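Side-chain contacts in tryptophanyl-tRNA synthetase (Aeropyrum pernix, PDB 3A04), which joins L-tryptophan to its cognate tRNA, using ATP and releasing AMP and diphosphate, as a class I aminoacyl-tRNA synthetase: residues 158-161 and 162-165; 230-233 and 234-238; 307-310 and 311-315; 340-343 and 344-347. All blocks are in the same frame, centred on the assembly; numbering follows the deposited sequence.

Interaction 1. Residues 158-161 and 162-165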
loop_
_atom_site.group_PDB
_atom_site.type_symbol
_atom_site.label_atom_id
_atom_site.label_comp_id
_atom_site.label_asym_id
_atom_site.label_seq_id
_atom_site.Cartn_x
_atom_site.Cartn_y
_atom_site.Cartn_z
ATOM N N TYR A 158 10.068 -3.129 -0.772
ATOM C CA TYR A 158 9.054 -3.563 -1.768
ATOM C C TYR A 158 7.827 -2.749 -1.505
ATOM O O TYR A 158 7.199 -2.231 -2.358
ATOM C CB TYR A 158 8.697 -5.035 -1.447
ATOM C CG TYR A 158 7.440 -5.604 -2.043
ATOM C CD1 TYR A 158 7.450 -6.114 -3.342
ATOM C CD2 TYR A 158 6.318 -5.808 -1.274
ATOM C CE1 TYR A 158 6.311 -6.721 -3.877
ATOM C CE2 TYR A 158 5.200 -6.402 -1.781
ATOM C CZ TYR A 158 5.213 -6.915 -3.037
ATOM O OH TYR A 158 4.063 -7.521 -3.485
ATOM N N PHE A 159 7.447 -2.621 -0.266
ATOM C CA PHE A 159 6.240 -1.882 -0.009
ATOM C C PHE A 159 6.443 -0.371 -0.249
ATOM O O PHE A 159 5.541 0.293 -0.645
ATOM C CB PHE A 159 5.488 -2.017 1.412
ATOM C CG PHE A 159 4.028 -1.565 1.357
ATOM C CD1 PHE A 159 3.054 -2.328 0.757
ATOM C CD2 PHE A 159 3.621 -0.366 1.916
ATOM C CE1 PHE A 159 1.768 -1.885 0.710
ATOM C CE2 PHE A 159 2.304 0.026 1.853
ATOM C CZ PHE A 159 1.425 -0.732 1.244
ATOM N N ARG A 160 7.624 0.138 0.004
ATOM C CA ARG A 160 7.857 1.559 -0.310
ATOM C C ARG A 160 7.622 1.842 -1.800
ATOM O O ARG A 160 7.124 2.908 -2.178
ATOM C CB ARG A 160 9.289 1.932 0.053
ATOM C CG ARG A 160 9.517 3.465 -0.039
ATOM C CD ARG A 160 10.951 3.835 0.436
ATOM N NE ARG A 160 11.294 3.328 1.736
ATOM C CZ ARG A 160 12.475 2.809 2.051
ATOM N NH1 ARG A 160 13.428 2.717 1.141
ATOM N NH2 ARG A 160 12.696 2.404 3.284
ATOM N N LEU A 161 7.930 0.886 -2.697
ATOM C CA LEU A 161 7.639 1.205 -4.068
ATOM C C LEU A 161 6.163 1.398 -4.293
ATOM O O LEU A 161 5.778 2.192 -5.154
ATOM C CB LEU A 161 8.113 0.030 -5.038
ATOM C CG LEU A 161 9.647 -0.155 -5.144
ATOM C CD1 LEU A 161 9.918 -1.474 -5.917
ATOM C CD2 LEU A 161 10.202 1.070 -5.903
ATOM N N ILE A 162 5.364 0.532 -3.646
ATOM C CA ILE A 162 3.942 0.593 -3.812
ATOM C C ILE A 162 3.470 1.962 -3.337
ATOM O O ILE A 162 2.643 2.619 -4.018
ATOM C CB ILE A 162 3.220 -0.531 -2.997
ATOM C CG1 ILE A 162 3.649 -1.946 -3.520
ATOM C CG2 ILE A 162 1.678 -0.359 -3.101
ATOM C CD1 ILE A 162 3.174 -3.101 -2.564
ATOM N N GLN A 163 3.989 2.401 -2.196
ATOM C CA GLN A 163 3.602 3.746 -1.696
ATOM C C GLN A 163 4.001 4.899 -2.647
ATOM O O GLN A 163 3.213 5.802 -2.917
ATOM C CB GLN A 163 4.241 4.010 -0.367
ATOM C CG GLN A 163 3.796 3.083 0.756
ATOM C CD GLN A 163 4.641 3.287 2.033
ATOM O OE1 GLN A 163 5.844 2.942 2.075
ATOM N NE2 GLN A 163 4.007 3.828 3.085
ATOM N N LEU A 164 5.173 4.805 -3.224
ATOM C CA LEU A 164 5.643 5.864 -4.112
ATOM C C LEU A 164 4.979 5.739 -5.476
ATOM O O LEU A 164 4.709 6.766 -6.072
ATOM C CB LEU A 164 7.156 5.822 -4.251
ATOM C CG LEU A 164 7.888 6.015 -2.885
ATOM C CD1 LEU A 164 9.414 6.053 -3.170
ATOM C CD2 LEU A 164 7.495 7.261 -2.127
ATOM N N PHE A 165 4.667 4.504 -5.948
ATOM C CA PHE A 165 3.983 4.356 -7.228
ATOM C C PHE A 165 2.626 5.018 -7.202
ATOM O O PHE A 165 2.150 5.458 -8.275
ATOM C CB PHE A 165 3.726 2.887 -7.638
ATOM C CG PHE A 165 4.972 2.095 -7.938
ATOM C CD1 PHE A 165 6.194 2.715 -8.196
ATOM C CD2 PHE A 165 4.894 0.689 -8.050
ATOM C CE1 PHE A 165 7.360 1.965 -8.497
ATOM C CE2 PHE A 165 6.060 -0.075 -8.359
ATOM C CZ PHE A 165 7.293 0.567 -8.586
#
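Leu161 lies under the ring of Phe165, one helical turn further on. Its CB is 4.0 Å from the Phe165 ring centroid and 24° off the ring normal, which meets the geometry of a CH-pi contact, while Leu161 CD2 reaches the far end of the ring at Phe165 CZ, 4.0 Å away. Phe165 owes this position to a chi1 of -67°, which sets CG opposite its own carbonyl carbon and swings the ring back along the helix. The ring is packed tightly: Leu161 O, which accepts the bond from Phe165 N at 2.7 Å, also sits over the same aromatic face, 2.9 Å from Phe165 CG.

Ile162 CG1, set anti to the carbonyl carbon (chi1 -63°), carries CD1 back along the previous turn to the rings. That tip meets the Tyr158 ring obliquely, 4.0 Å from CE2, and also touches one of the two modelled conformers of Phe159, beside whose ring Gln163 CG lies obliquely; both Phe159 contacts are therefore less certain. Arg160 and Leu164 run side by side, with CG of Arg160 4.1 Å from CD1 of Leu164.

Polar ends are satisfied elsewhere: Tyr158 OH bonds Asp195, while Arg160 NE and Gln163 NE2 bond backbone oxygens of Thr152 and Gln151 of the second subunit. Helix 156-165 is thus wedged at the dimer interface, Tyr158, Ile162 and Phe165 packing on helix 183-197 of their own chain.

Interaction 2. Residues 230-233 and 234-238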
loop_
_atom_site.group_PDB
_atom_site.type_symbol
_atom_site.label_atom_id
_atom_site.label_comp_id
_atom_site.label_asym_id
_atom_site.label_seq_id
_atom_site.Cartn_x
_atom_site.Cartn_y
_atom_site.Cartn_z
ATOM N N ASP A 230 9.757 4.279 -15.627
ATOM C CA ASP A 230 10.237 5.554 -16.245
ATOM C C ASP A 230 9.870 6.745 -15.309
ATOM O O ASP A 230 10.674 7.693 -15.113
ATOM C CB ASP A 230 9.461 5.783 -17.542
ATOM C CG ASP A 230 9.850 4.850 -18.654
ATOM O OD1 ASP A 230 10.882 4.145 -18.621
ATOM O OD2 ASP A 230 9.124 4.870 -19.655
ATOM N N ARG A 231 8.649 6.707 -14.766
ATOM C CA ARG A 231 8.147 7.812 -13.898
ATOM C C ARG A 231 8.856 7.876 -12.540
ATOM O O ARG A 231 8.827 8.926 -11.858
ATOM C CB ARG A 231 6.638 7.749 -13.731
ATOM C CG ARG A 231 5.874 8.030 -15.061
ATOM C CD ARG A 231 4.413 7.643 -14.886
ATOM N NE ARG A 231 3.751 7.644 -16.173
ATOM C CZ ARG A 231 2.456 7.461 -16.362
ATOM N NH1 ARG A 231 1.613 7.225 -15.339
ATOM N NH2 ARG A 231 1.985 7.533 -17.597
ATOM N N MET A 232 9.530 6.810 -12.146
ATOM C CA MET A 232 10.315 6.857 -10.924
ATOM C C MET A 232 11.706 7.463 -11.113
ATOM O O MET A 232 12.455 7.549 -10.164
ATOM C CB MET A 232 10.431 5.460 -10.257
ATOM C CG MET A 232 9.029 4.953 -9.714
ATOM S SD MET A 232 8.411 6.045 -8.383
ATOM C CE MET A 232 9.603 5.341 -7.323
ATOM N N ALA A 233 12.114 7.800 -12.343
ATOM C CA ALA A 233 13.490 8.373 -12.529
ATOM C C ALA A 233 13.793 9.549 -11.562
ATOM O O ALA A 233 12.972 10.392 -11.386
ATOM C CB ALA A 233 13.718 8.806 -14.031
ATOM N N GLY A 234 14.927 9.566 -10.886
ATOM C CA GLY A 234 15.175 10.613 -9.909
ATOM C C GLY A 234 14.848 10.197 -8.470
ATOM O O GLY A 234 15.272 10.841 -7.488
ATOM N N VAL A 235 14.058 9.139 -8.330
ATOM C CA VAL A 235 13.663 8.642 -7.036
ATOM C C VAL A 235 14.282 7.301 -6.814
ATOM O O VAL A 235 14.976 7.101 -5.831
ATOM C CB VAL A 235 12.127 8.534 -7.015
ATOM C CG1 VAL A 235 11.644 8.181 -5.676
ATOM C CG2 VAL A 235 11.570 9.829 -7.454
ATOM N N VAL A 236 14.094 6.395 -7.774
ATOM C CA VAL A 236 14.850 5.184 -7.718
ATOM C C VAL A 236 14.948 4.744 -9.207
ATOM O O VAL A 236 13.988 4.831 -10.003
ATOM C CB VAL A 236 14.147 4.095 -6.774
ATOM C CG1 VAL A 236 12.925 3.655 -7.376
ATOM C CG2 VAL A 236 15.023 2.840 -6.644
ATOM N N GLU A 237 16.137 4.308 -9.586
ATOM C CA GLU A 237 16.417 4.068 -11.001
ATOM C C GLU A 237 15.993 2.598 -11.341
ATOM O O GLU A 237 16.536 1.619 -10.772
ATOM C CB GLU A 237 17.942 4.284 -11.251
ATOM C CG GLU A 237 18.407 5.797 -11.030
ATOM C CD GLU A 237 17.388 6.853 -11.538
ATOM O OE1 GLU A 237 17.177 6.959 -12.760
ATOM O OE2 GLU A 237 16.784 7.596 -10.704
ATOM N N LEU A 238 15.015 2.478 -12.208
ATOM C CA LEU A 238 14.414 1.181 -12.573
ATOM C C LEU A 238 14.466 1.036 -14.061
ATOM O O LEU A 238 14.257 1.986 -14.800
ATOM C CB LEU A 238 12.964 1.113 -12.099
ATOM C CG LEU A 238 12.770 1.244 -10.575
ATOM C CD1 LEU A 238 11.292 1.510 -10.188
ATOM C CD2 LEU A 238 13.364 0.008 -9.797
HETATM O O HOH W 1 13.084 3.307 -17.039
#
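Met232 curls its side chain so that its CE methyl meets two consecutive valines, lying 3.9 Å from Val235 CG1 and 3.7 Å from Val236 CG1. The hook comes from two successive bends, chi2 -64° and chi3 -74°, which fold the thioether round instead of letting it extend; both valines are crossed obliquely. Leu238 comes in alongside at the root of the same side chain, pointing the same way, with CD1 4.0 Å from Met232 CB.

The backbone that arranges these groups turns sharply as the helix gives out. Ala233 and Gly234 are the central residues of a type II beta turn, closed by Val235 N to Met232 O at 2.9 Å; the positive phi of Gly234, 97°, suits the third position of this turn type, commonly glycine. Val236 N also reaches Met232 O, at 3.1 Å, and the two donors come from opposite faces of the carbonyl plane, so one oxygen is gripped twice. Glu237 folds back over the turn, its OE2 taking the Gly234 N-H on the syn lone pair at 2.7 Å. A water completes the closure by donating to both Asp230 OD1 and Leu238 O. Asp230 OD1 also pairs with Arg240 in a salt bridge.

The turn links helix 219-231 to strand 242-246. Met232, Val235 and Val236 pack on helix 156-165, while Val235 touches Arg121 and Val236 touches Phe372, both of the second subunit.

Interaction 3. Residues 307-310 and 311-315. With CD (cadmium ion), chain D.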
loop_
_atom_site.group_PDB
_atom_site.type_symbol
_atom_site.label_atom_id
_atom_site.label_comp_id
_atom_site.label_asym_id
_atom_site.label_seq_id
_atom_site.Cartn_x
_atom_site.Cartn_y
_atom_site.Cartn_z
ATOM N N HIS A 307 -4.067 -29.877 -28.991
ATOM C CA HIS A 307 -3.353 -28.836 -28.203
ATOM C C HIS A 307 -2.749 -29.334 -26.887
ATOM O O HIS A 307 -1.708 -28.885 -26.502
ATOM C CB HIS A 307 -4.265 -27.622 -28.022
ATOM C CG HIS A 307 -4.436 -26.866 -29.282
ATOM N ND1 HIS A 307 -5.422 -27.174 -30.203
ATOM C CD2 HIS A 307 -3.687 -25.876 -29.845
ATOM C CE1 HIS A 307 -5.327 -26.344 -31.237
ATOM N NE2 HIS A 307 -4.274 -25.567 -31.050
ATOM N N MET A 308 -3.382 -30.285 -26.209
ATOM C CA MET A 308 -2.731 -30.916 -25.060
ATOM C C MET A 308 -1.409 -31.586 -25.513
ATOM O O MET A 308 -0.397 -31.506 -24.836
ATOM C CB MET A 308 -3.634 -32.028 -24.467
ATOM C CG MET A 308 -4.692 -31.509 -23.477
ATOM S SD MET A 308 -4.006 -30.865 -21.922
ATOM C CE MET A 308 -3.376 -32.284 -21.026
ATOM N N ASP A 309 -1.429 -32.327 -26.631
ATOM C CA ASP A 309 -0.157 -32.908 -27.161
ATOM C C ASP A 309 0.875 -31.848 -27.496
ATOM O O ASP A 309 2.036 -31.960 -27.168
ATOM C CB ASP A 309 -0.461 -33.703 -28.471
ATOM C CG ASP A 309 -1.205 -35.005 -28.197
ATOM O OD1 ASP A 309 -1.107 -35.514 -27.076
ATOM O OD2 ASP A 309 -1.907 -35.491 -29.093
ATOM N N LEU A 310 0.421 -30.779 -28.145
ATOM C CA LEU A 310 1.343 -29.733 -28.605
ATOM C C LEU A 310 1.965 -28.912 -27.418
ATOM O O LEU A 310 3.166 -28.524 -27.461
ATOM C CB LEU A 310 0.526 -28.781 -29.530
ATOM C CG LEU A 310 1.440 -27.807 -30.321
ATOM C CD1 LEU A 310 2.216 -28.461 -31.526
ATOM C CD2 LEU A 310 0.597 -26.613 -30.695
ATOM N N TYR A 311 1.152 -28.645 -26.373
ATOM C CA TYR A 311 1.593 -27.729 -25.289
ATOM C C TYR A 311 2.328 -28.490 -24.197
ATOM O O TYR A 311 3.169 -27.900 -23.523
ATOM C CB TYR A 311 0.402 -27.009 -24.633
ATOM C CG TYR A 311 -0.022 -25.751 -25.289
ATOM C CD1 TYR A 311 -0.528 -25.775 -26.573
ATOM C CD2 TYR A 311 0.143 -24.503 -24.646
ATOM C CE1 TYR A 311 -0.907 -24.579 -27.234
ATOM C CE2 TYR A 311 -0.262 -23.319 -25.273
ATOM C CZ TYR A 311 -0.796 -23.379 -26.555
ATOM O OH TYR A 311 -1.198 -22.254 -27.221
ATOM N N HIS A 312 2.002 -29.775 -24.033
ATOM C CA HIS A 312 2.494 -30.606 -22.903
ATOM C C HIS A 312 2.902 -32.031 -23.179
ATOM O O HIS A 312 3.934 -32.453 -22.698
ATOM C CB HIS A 312 1.418 -30.695 -21.802
ATOM C CG HIS A 312 0.975 -29.342 -21.324
ATOM N ND1 HIS A 312 1.761 -28.583 -20.487
ATOM C CD2 HIS A 312 -0.119 -28.590 -21.623
ATOM C CE1 HIS A 312 1.142 -27.432 -20.241
ATOM N NE2 HIS A 312 0.007 -27.409 -20.931
ATOM N N LEU A 313 2.015 -32.818 -23.779
ATOM C CA LEU A 313 2.156 -34.318 -23.652
ATOM C C LEU A 313 3.205 -34.947 -24.601
ATOM O O LEU A 313 3.734 -36.047 -24.326
ATOM C CB LEU A 313 0.786 -35.028 -23.849
ATOM C CG LEU A 313 -0.311 -34.618 -22.869
ATOM C CD1 LEU A 313 -1.677 -35.274 -23.220
ATOM C CD2 LEU A 313 0.183 -34.750 -21.349
ATOM N N MET A 314 3.495 -34.225 -25.693
ATOM C CA MET A 314 4.435 -34.683 -26.712
ATOM C C MET A 314 5.539 -33.644 -26.980
ATOM O O MET A 314 5.443 -32.905 -27.947
ATOM C CB MET A 314 3.706 -35.014 -28.027
ATOM C CG MET A 314 2.777 -36.209 -27.904
ATOM S SD MET A 314 1.794 -36.605 -29.403
ATOM C CE MET A 314 0.833 -38.000 -28.796
ATOM N N PRO A 315 6.548 -33.564 -26.088
ATOM C CA PRO A 315 7.662 -32.654 -26.306
ATOM C C PRO A 315 8.453 -32.949 -27.579
ATOM O O PRO A 315 9.190 -32.067 -28.073
ATOM C CB PRO A 315 8.560 -32.896 -25.098
ATOM C CG PRO A 315 8.050 -34.197 -24.493
ATOM C CD PRO A 315 6.595 -34.129 -24.729
HETATM CD CD CD D . -3.424 -23.521 -32.160
HETATM O O HOH W 2 -4.558 -22.422 -30.906
HETATM O O HOH W 3 -1.023 -23.342 -31.079
#
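His307 and Tyr311 stand side by side one turn apart, and the histidine binds a cadmium ion through NE2 at 2.5 Å, with two waters completing the ligands seen. The other ring nitrogen, ND1, is hydrogen-bonded to Cys303 O, a bond that probably helps fix the imidazole's rotation, with NE2 turned to the metal. Tyr311 CE1 lies at the edge of that ring, 4.0 Å from His307 CD2, and its hydroxyl bonds Lys247 O. His312 ND1 is hydrogen-bonded to Lys88.

Along the backbone, Tyr311 N to His307 O is a normal helical bond, but the next turn widens. Met308 O accepts from both His312 N and, at 2.9 Å, Leu313 N, and Met314 N reaches Asp309 O at 3.1 Å, in the carbonyl plane on a lone pair. These five-residue spacings mark a pi-type turn; His312, with phi at -140°, is where the backbone strays.

Asp309 is flanked by apolar groups. Met314, extended beyond CG, runs parallel to it, placing SD 3.6 Å from Asp309 CG and CE 3.6 Å from Asp309 OD1. That oxygen is buried with no polar partner in the model, a setting that could raise the acid's pKa; the side chain is about 6 Å from the bound iron-sulfur cluster. Leu313 CD1 packs obliquely on Met308 CB at 4.0 Å.

Helix 304-313 ends here between several others: Asp309 and Leu313 face Ala341 of helix 334-364, Met314 fits against helix 317-328, and Met308, Tyr311 and His312 touch helix 85-99, which begins within the HIGH motif.

Interaction 4. Residues 340-343 and 344-347. With CD (cadmium ion), chain C.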
loop_
_atom_site.group_PDB
_atom_site.type_symbol
_atom_site.label_atom_id
_atom_site.label_comp_id
_atom_site.label_asym_id
_atom_site.label_seq_id
_atom_site.Cartn_x
_atom_site.Cartn_y
_atom_site.Cartn_z
ATOM N N ILE A 340 -4.009 -42.452 -26.960
ATOM C CA ILE A 340 -2.575 -42.148 -27.093
ATOM C C ILE A 340 -2.151 -40.951 -26.152
ATOM O O ILE A 340 -1.145 -40.994 -25.412
ATOM C CB ILE A 340 -2.232 -41.819 -28.582
ATOM C CG1 ILE A 340 -2.133 -43.100 -29.481
ATOM C CG2 ILE A 340 -0.809 -41.141 -28.751
ATOM C CD1 ILE A 340 -2.188 -42.664 -31.106
ATOM N N ALA A 341 -2.941 -39.905 -26.189
ATOM C CA ALA A 341 -2.676 -38.718 -25.333
ATOM C C ALA A 341 -2.849 -39.157 -23.884
ATOM O O ALA A 341 -2.028 -38.791 -23.049
ATOM C CB ALA A 341 -3.658 -37.666 -25.681
ATOM N N TRP A 342 -3.854 -40.025 -23.607
ATOM C CA TRP A 342 -4.072 -40.460 -22.223
ATOM C C TRP A 342 -2.879 -41.177 -21.676
ATOM O O TRP A 342 -2.463 -40.915 -20.521
ATOM C CB TRP A 342 -5.397 -41.273 -22.009
ATOM C CG TRP A 342 -5.284 -41.966 -20.707
ATOM C CD1 TRP A 342 -5.061 -43.325 -20.516
ATOM C CD2 TRP A 342 -5.191 -41.355 -19.399
ATOM N NE1 TRP A 342 -4.900 -43.589 -19.167
ATOM C CE2 TRP A 342 -4.977 -42.408 -18.460
ATOM C CE3 TRP A 342 -5.312 -40.025 -18.923
ATOM C CZ2 TRP A 342 -4.864 -42.179 -17.067
ATOM C CZ3 TRP A 342 -5.215 -39.790 -17.524
ATOM C CH2 TRP A 342 -4.997 -40.876 -16.609
ATOM N N GLU A 343 -2.252 -42.077 -22.477
ATOM C CA GLU A 343 -1.094 -42.787 -21.949
ATOM C C GLU A 343 0.077 -41.897 -21.617
ATOM O O GLU A 343 0.867 -42.155 -20.662
ATOM C CB GLU A 343 -0.633 -43.946 -22.908
ATOM C CG GLU A 343 -1.723 -45.040 -23.035
ATOM C CD GLU A 343 -1.960 -45.888 -21.759
ATOM O OE1 GLU A 343 -1.700 -45.498 -20.653
ATOM O OE2 GLU A 343 -2.452 -46.993 -21.823
ATOM N N LYS A 344 0.217 -40.824 -22.398
ATOM C CA LYS A 344 1.276 -39.870 -22.068
ATOM C C LYS A 344 0.917 -39.157 -20.723
ATOM O O LYS A 344 1.774 -38.948 -19.835
ATOM C CB LYS A 344 1.307 -38.800 -23.164
ATOM C CG LYS A 344 1.601 -39.250 -24.577
ATOM C CD LYS A 344 3.058 -39.549 -24.680
ATOM C CE LYS A 344 3.432 -39.879 -26.142
ATOM N NZ LYS A 344 4.721 -40.636 -26.135
ATOM N N LEU A 345 -0.330 -38.766 -20.604
ATOM C CA LEU A 345 -0.802 -38.029 -19.397
ATOM C C LEU A 345 -0.759 -38.912 -18.102
ATOM O O LEU A 345 -0.388 -38.504 -17.054
ATOM C CB LEU A 345 -2.239 -37.549 -19.633
ATOM C CG LEU A 345 -2.937 -36.768 -18.488
ATOM C CD1 LEU A 345 -2.045 -35.509 -18.072
ATOM C CD2 LEU A 345 -4.374 -36.322 -18.944
ATOM N N GLU A 346 -1.068 -40.192 -18.237
ATOM C CA GLU A 346 -1.098 -41.067 -17.125
ATOM C C GLU A 346 0.255 -41.232 -16.583
ATOM O O GLU A 346 0.458 -41.207 -15.385
ATOM C CB GLU A 346 -1.570 -42.453 -17.647
ATOM C CG GLU A 346 -0.993 -43.623 -16.868
ATOM C CD GLU A 346 -1.471 -44.953 -17.529
ATOM O OE1 GLU A 346 -2.707 -45.157 -17.565
ATOM O OE2 GLU A 346 -0.550 -45.660 -17.976
ATOM N N ARG A 347 1.240 -41.408 -17.427
ATOM C CA ARG A 347 2.603 -41.474 -16.959
ATOM C C ARG A 347 3.095 -40.127 -16.336
ATOM O O ARG A 347 3.780 -40.075 -15.284
ATOM C CB ARG A 347 3.504 -41.785 -18.124
ATOM C CG ARG A 347 4.757 -42.199 -17.594
ATOM C CD ARG A 347 5.346 -43.188 -18.447
ATOM N NE ARG A 347 5.005 -44.595 -18.272
ATOM C CZ ARG A 347 5.803 -45.519 -18.836
ATOM N NH1 ARG A 347 6.885 -45.080 -19.482
ATOM N NH2 ARG A 347 5.579 -46.833 -18.775
HETATM CD CD CD C . -2.812 -46.806 -19.233
#
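Glu346 rests on Trp342, one turn earlier. CB lies over the indole, 3.8 Å from the centroid of the six-membered ring and 30° off its normal, a CH-pi contact in which Trp342 CZ2 is the closest ring atom at 3.4 Å. CG passes on above the rim of the ring near CZ2, and the straight continuation (chi2 -177°) carries the carboxylate beyond the indole, its plane nearly perpendicular to the ring. At the tip OE1 binds the cadmium ion at 2.3 Å and also takes a weak, bent hydrogen bond from Trp342 NE1 at 3.1 Å. OE2 lies 2.9 Å from Glu343 OE1, two acceptors brought together by the ion.

Glu343 bends at chi2 to run alongside, and grips the same ion with both oxygens, OE1 at 2.2 Å and OE2 at 2.6 Å; the two carboxylate planes are 81° apart. Leu345 CD2 meets the indole at its edge, near the ring plane, 3.8 Å from Trp342 CE3, while Arg276 makes a cation-pi contact with the ring.

Two acidic oxygens this close would be expected to repel each other, and the shared cation probably offsets that charge. Residues three apart on one helix thus form a chelating pair, and the weak Trp342 N-H bond may add a little to the charge balance.

How the interactions relate
The four contacts form two pairs at opposite sides of the chain's centre, interactions 1 and 3 standing about 40 Å apart between centres. Interactions 1 and 2 meet where Phe165 CE1 packs on Met232 CG at 3.6 Å, and both reach the second subunit; the first is buried helix, the second a surface turn with exposed polar closure. Interactions 3 and 4 join helices 304-313 and 334-364, with Leu313 CD1 3.5 Å from Ala341 O, and neither touches the other chain. Interaction 3 is buried and interaction 4 partly so. Metal chemistry belongs to this second pair: histidine and water in one, carboxylates in the other.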